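Local coordinates for protein mannitol dehydrogenase (PDB 3TWO) that probably reduces cinnamaldehydes to the corresponding alcohols, and the reverse, as a zinc-dependent, NADP(H)-using cinnamyl alcohol dehydrogenase, at residues F22-I36 with E126-E140. Sequence-based numbering, arbitrary orientation.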
# COMPACT_ATOMS: atom_id res chain seq x y z
N PHE B 22 -25.64 -23.27 -26.06
CA PHE B 22 -24.46 -24.00 -25.58
C PHE B 22 -24.88 -25.07 -24.61
O PHE B 22 -26.06 -25.33 -24.44
CB PHE B 22 -23.41 -23.06 -24.95
CG PHE B 22 -23.84 -22.39 -23.68
CD1 PHE B 22 -23.30 -22.77 -22.46
CD2 PHE B 22 -24.81 -21.37 -23.70
CE1 PHE B 22 -23.67 -22.09 -21.24
CE2 PHE B 22 -25.21 -20.71 -22.52
CZ PHE B 22 -24.61 -21.04 -21.28
N SER B 23 -23.89 -25.72 -24.01
CA SER B 23 -24.16 -26.73 -23.02
C SER B 23 -23.16 -26.60 -21.86
O SER B 23 -22.04 -26.06 -22.02
CB SER B 23 -24.14 -28.15 -23.66
OG SER B 23 -22.80 -28.52 -23.90
N ARG B 24 -23.57 -27.07 -20.69
CA ARG B 24 -22.68 -27.07 -19.52
C ARG B 24 -22.44 -28.51 -19.07
O ARG B 24 -23.18 -29.41 -19.47
CB ARG B 24 -23.34 -26.31 -18.38
CG ARG B 24 -23.65 -24.86 -18.67
CD ARG B 24 -24.43 -24.23 -17.52
NE ARG B 24 -24.63 -22.78 -17.64
CZ ARG B 24 -23.70 -21.81 -17.47
NH1 ARG B 24 -22.41 -22.11 -17.24
NH2 ARG B 24 -24.08 -20.52 -17.53
N HIS B 25 -21.43 -28.72 -18.22
CA HIS B 25 -21.21 -30.05 -17.62
C HIS B 25 -22.46 -30.63 -16.90
O HIS B 25 -23.30 -29.90 -16.33
CB HIS B 25 -19.99 -30.05 -16.67
CG HIS B 25 -20.19 -29.31 -15.38
ND1 HIS B 25 -19.61 -28.07 -15.13
CD2 HIS B 25 -20.81 -29.67 -14.23
CE1 HIS B 25 -19.89 -27.69 -13.89
NE2 HIS B 25 -20.61 -28.65 -13.32
N ALA B 26 -22.56 -31.96 -16.94
CA ALA B 26 -23.59 -32.73 -16.24
C ALA B 26 -23.58 -32.38 -14.75
O ALA B 26 -22.56 -31.95 -14.20
CB ALA B 26 -23.32 -34.25 -16.43
N VAL B 27 -24.74 -32.55 -14.12
CA VAL B 27 -24.88 -32.38 -12.67
C VAL B 27 -24.19 -33.51 -11.91
O VAL B 27 -24.65 -34.63 -11.93
CB VAL B 27 -26.37 -32.31 -12.27
CG1 VAL B 27 -26.49 -31.95 -10.83
CG2 VAL B 27 -27.15 -31.27 -13.17
N GLY B 28 -23.07 -33.21 -11.26
CA GLY B 28 -22.27 -34.25 -10.62
C GLY B 28 -22.89 -34.48 -9.26
O GLY B 28 -23.78 -33.74 -8.86
N PRO B 29 -22.42 -35.49 -8.51
CA PRO B 29 -23.17 -35.81 -7.27
C PRO B 29 -23.19 -34.68 -6.25
O PRO B 29 -24.11 -34.64 -5.44
CB PRO B 29 -22.45 -37.07 -6.74
CG PRO B 29 -21.09 -36.98 -7.30
CD PRO B 29 -21.24 -36.35 -8.67
N ARG B 30 -22.23 -33.74 -6.31
CA ARG B 30 -22.21 -32.56 -5.43
C ARG B 30 -22.67 -31.25 -6.08
O ARG B 30 -22.54 -30.19 -5.46
CB ARG B 30 -20.81 -32.29 -4.87
CG ARG B 30 -20.20 -33.33 -3.97
CD ARG B 30 -20.81 -33.31 -2.59
NE ARG B 30 -21.51 -34.55 -2.42
CZ ARG B 30 -21.09 -35.57 -1.67
NH1 ARG B 30 -19.97 -35.48 -0.94
NH2 ARG B 30 -21.81 -36.69 -1.63
N ASP B 31 -23.15 -31.29 -7.32
CA ASP B 31 -23.56 -30.07 -8.04
C ASP B 31 -25.04 -29.76 -7.80
O ASP B 31 -25.83 -30.64 -7.42
CB ASP B 31 -23.38 -30.24 -9.57
CG ASP B 31 -21.92 -30.31 -10.00
OD1 ASP B 31 -21.06 -29.69 -9.33
OD2 ASP B 31 -21.64 -30.97 -11.04
N VAL B 32 -25.41 -28.51 -8.07
CA VAL B 32 -26.81 -28.13 -8.25
C VAL B 32 -26.98 -27.39 -9.57
O VAL B 32 -26.07 -26.70 -10.04
CB VAL B 32 -27.30 -27.20 -7.10
CG1 VAL B 32 -27.09 -27.92 -5.77
CG2 VAL B 32 -26.55 -25.82 -7.11
N LEU B 33 -28.15 -27.58 -10.17
CA LEU B 33 -28.59 -26.93 -11.41
C LEU B 33 -29.52 -25.81 -10.99
O LEU B 33 -30.54 -26.05 -10.35
CB LEU B 33 -29.38 -27.93 -12.27
CG LEU B 33 -30.15 -27.44 -13.49
CD1 LEU B 33 -29.27 -26.58 -14.34
CD2 LEU B 33 -30.77 -28.64 -14.32
N ILE B 34 -29.16 -24.59 -11.35
CA ILE B 34 -29.88 -23.41 -10.97
C ILE B 34 -30.50 -22.83 -12.21
O ILE B 34 -29.80 -22.61 -13.22
CB ILE B 34 -28.91 -22.40 -10.34
CG1 ILE B 34 -28.36 -22.95 -8.99
CG2 ILE B 34 -29.58 -21.02 -10.24
CD1 ILE B 34 -27.14 -22.19 -8.40
N ASP B 35 -31.80 -22.58 -12.15
CA ASP B 35 -32.48 -21.75 -13.14
C ASP B 35 -32.25 -20.29 -12.76
O ASP B 35 -32.61 -19.89 -11.66
CB ASP B 35 -34.00 -21.98 -13.12
CG ASP B 35 -34.46 -22.92 -14.20
OD1 ASP B 35 -33.68 -23.81 -14.62
OD2 ASP B 35 -35.62 -22.77 -14.65
N ILE B 36 -31.71 -19.51 -13.68
CA ILE B 36 -31.32 -18.13 -13.41
C ILE B 36 -32.50 -17.16 -13.64
O ILE B 36 -33.09 -17.14 -14.73
CB ILE B 36 -30.13 -17.73 -14.26
CG1 ILE B 36 -28.90 -18.56 -13.85
CG2 ILE B 36 -29.82 -16.22 -14.13
CD1 ILE B 36 -27.65 -18.25 -14.70
N GLU B 126 -12.65 -26.91 -20.07
CA GLU B 126 -13.60 -26.22 -20.91
C GLU B 126 -13.82 -24.77 -20.39
O GLU B 126 -13.74 -24.51 -19.18
CB GLU B 126 -14.94 -26.99 -21.05
CG GLU B 126 -15.91 -26.85 -19.87
CD GLU B 126 -17.11 -27.81 -19.93
OE1 GLU B 126 -18.11 -27.53 -19.22
OE2 GLU B 126 -17.07 -28.83 -20.66
N PRO B 127 -14.10 -23.84 -21.31
CA PRO B 127 -14.34 -22.46 -20.87
C PRO B 127 -15.60 -22.35 -20.01
O PRO B 127 -16.62 -22.91 -20.39
CB PRO B 127 -14.50 -21.70 -22.20
CG PRO B 127 -14.30 -22.72 -23.32
CD PRO B 127 -14.47 -24.06 -22.73
N HIS B 128 -15.55 -21.70 -18.83
CA HIS B 128 -16.78 -21.58 -18.03
C HIS B 128 -17.64 -20.42 -18.55
O HIS B 128 -17.10 -19.41 -19.01
CB HIS B 128 -16.55 -21.41 -16.51
CG HIS B 128 -17.75 -21.82 -15.72
ND1 HIS B 128 -17.98 -23.13 -15.34
CD2 HIS B 128 -18.86 -21.13 -15.34
CE1 HIS B 128 -19.16 -23.22 -14.76
NE2 HIS B 128 -19.71 -22.02 -14.73
N MET B 129 -18.96 -20.59 -18.52
CA MET B 129 -19.90 -19.60 -19.08
C MET B 129 -20.65 -18.95 -17.93
O MET B 129 -21.06 -19.64 -17.01
CB MET B 129 -20.92 -20.25 -20.01
CG MET B 129 -20.32 -20.85 -21.31
SD MET B 129 -19.46 -19.60 -22.30
CE MET B 129 -17.80 -20.24 -22.35
N GLY B 130 -20.88 -17.65 -18.02
CA GLY B 130 -21.43 -16.89 -16.90
C GLY B 130 -22.94 -16.83 -16.78
O GLY B 130 -23.69 -17.73 -17.27
N GLY B 131 -23.38 -15.73 -16.16
CA GLY B 131 -24.72 -15.58 -15.71
C GLY B 131 -25.69 -14.95 -16.68
O GLY B 131 -26.89 -14.96 -16.40
N TYR B 132 -25.22 -14.43 -17.85
CA TYR B 132 -26.19 -13.94 -18.88
C TYR B 132 -26.83 -15.12 -19.62
O TYR B 132 -26.70 -15.23 -20.83
CB TYR B 132 -25.57 -13.00 -19.96
CG TYR B 132 -24.85 -11.75 -19.51
CD1 TYR B 132 -24.93 -11.27 -18.17
CD2 TYR B 132 -24.11 -11.03 -20.42
CE1 TYR B 132 -24.22 -10.09 -17.77
CE2 TYR B 132 -23.43 -9.79 -20.03
CZ TYR B 132 -23.48 -9.37 -18.72
OH TYR B 132 -22.75 -8.23 -18.34
N SER B 133 -27.47 -16.03 -18.90
CA SER B 133 -27.91 -17.29 -19.49
C SER B 133 -29.06 -17.82 -18.64
O SER B 133 -29.33 -17.27 -17.56
CB SER B 133 -26.74 -18.29 -19.49
OG SER B 133 -26.36 -18.68 -18.18
N ASN B 134 -29.69 -18.92 -19.08
CA ASN B 134 -30.91 -19.36 -18.43
C ASN B 134 -30.66 -20.31 -17.27
O ASN B 134 -31.57 -20.58 -16.49
CB ASN B 134 -31.92 -19.97 -19.44
CG ASN B 134 -31.39 -21.24 -20.15
OD1 ASN B 134 -32.18 -22.05 -20.68
ND2 ASN B 134 -30.10 -21.40 -20.18
N ASN B 135 -29.44 -20.86 -17.17
CA ASN B 135 -29.16 -21.77 -16.08
C ASN B 135 -27.66 -21.84 -15.86
O ASN B 135 -26.90 -21.31 -16.68
CB ASN B 135 -29.76 -23.19 -16.38
CG ASN B 135 -29.13 -23.86 -17.58
OD1 ASN B 135 -27.92 -23.77 -17.81
ND2 ASN B 135 -29.95 -24.61 -18.35
N ILE B 136 -27.25 -22.51 -14.78
CA ILE B 136 -25.85 -22.66 -14.45
C ILE B 136 -25.76 -23.89 -13.53
O ILE B 136 -26.74 -24.19 -12.77
CB ILE B 136 -25.22 -21.39 -13.82
CG1 ILE B 136 -23.69 -21.46 -13.85
CG2 ILE B 136 -25.71 -21.14 -12.39
CD1 ILE B 136 -23.00 -20.21 -13.43
N VAL B 137 -24.64 -24.62 -13.63
CA VAL B 137 -24.41 -25.83 -12.82
C VAL B 137 -23.23 -25.55 -11.88
O VAL B 137 -22.14 -25.29 -12.37
CB VAL B 137 -24.09 -27.11 -13.72
CG1 VAL B 137 -23.91 -28.37 -12.88
CG2 VAL B 137 -25.19 -27.33 -14.75
N VAL B 138 -23.45 -25.56 -10.56
CA VAL B 138 -22.45 -25.13 -9.60
C VAL B 138 -22.26 -26.16 -8.48
O VAL B 138 -23.26 -26.66 -7.93
CB VAL B 138 -22.83 -23.75 -8.98
CG1 VAL B 138 -21.72 -23.26 -8.06
CG2 VAL B 138 -23.10 -22.71 -10.07
N ASP B 139 -20.99 -26.48 -8.15
CA ASP B 139 -20.65 -27.29 -6.94
C ASP B 139 -21.34 -26.62 -5.71
O ASP B 139 -21.27 -25.38 -5.56
CB ASP B 139 -19.14 -27.35 -6.74
CG ASP B 139 -18.74 -28.20 -5.51
OD1 ASP B 139 -18.98 -27.76 -4.39
OD2 ASP B 139 -18.20 -29.33 -5.67
N GLU B 140 -22.01 -27.42 -4.88
CA GLU B 140 -22.85 -26.87 -3.78
C GLU B 140 -22.15 -25.98 -2.77
O GLU B 140 -22.84 -25.19 -2.08
CB GLU B 140 -23.58 -27.99 -3.01
CG GLU B 140 -22.67 -29.08 -2.52
CD GLU B 140 -23.26 -29.89 -1.39
OE1 GLU B 140 -22.53 -30.75 -0.84
OE2 GLU B 140 -24.44 -29.65 -1.05
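Arg24, on strand 18-24, reaches Met129 and Gly130 in the loop that leads to strand 135-139, and Asn135 at the start of that strand. Its CB lies 4.2 Å from Val137 CG2. With CG anti to its own carbonyl carbon (chi1 -61°) and the chain extended as far as NE, the side chain brings CD alongside Ile136 CA and Asn135 OD1. NE makes two weak, bent hydrogen bonds to Asn135, to its O at 2.9 Å and, longer, to its OD1. At the tip the guanidinium lies between Phe22 CE1 on one face and Ile136 CG1, 3.6 Å above the plane, on the other. Both terminal nitrogens close on Met129 O, NH1 at 2.8 Å and NH2 at 3.2 Å, and this oxygen lies in the guanidinium plane. NH2 also makes weak bonds to Gly130 O and Asn135 O. The Phe22 ring packs CE1 against Met129 CB at 3.5 Å, while the Met129 sulfur stands farther off above the ring face in a Met-aromatic contact.

Farther along, strands 31-40 and 135-139 pair antiparallel within the GroES-like domain, with reciprocal backbone bonds between Val32 and Val138 and between Ile34 and Ile136. Val137 CB sits over the face of the His25 ring in a CH-pi contact, 4.2 Å from its centroid, and His123 stacks on the same ring. Asn135 turns its amide to Ser5 and Gln4, linking strand 3-9 to the contact.

One buried cation thus ties loop carbonyls to Asn135 without a carboxylate partner across the contact; the carbonyl dipoles, oxygen ends toward the guanidinium, probably stabilise its charge.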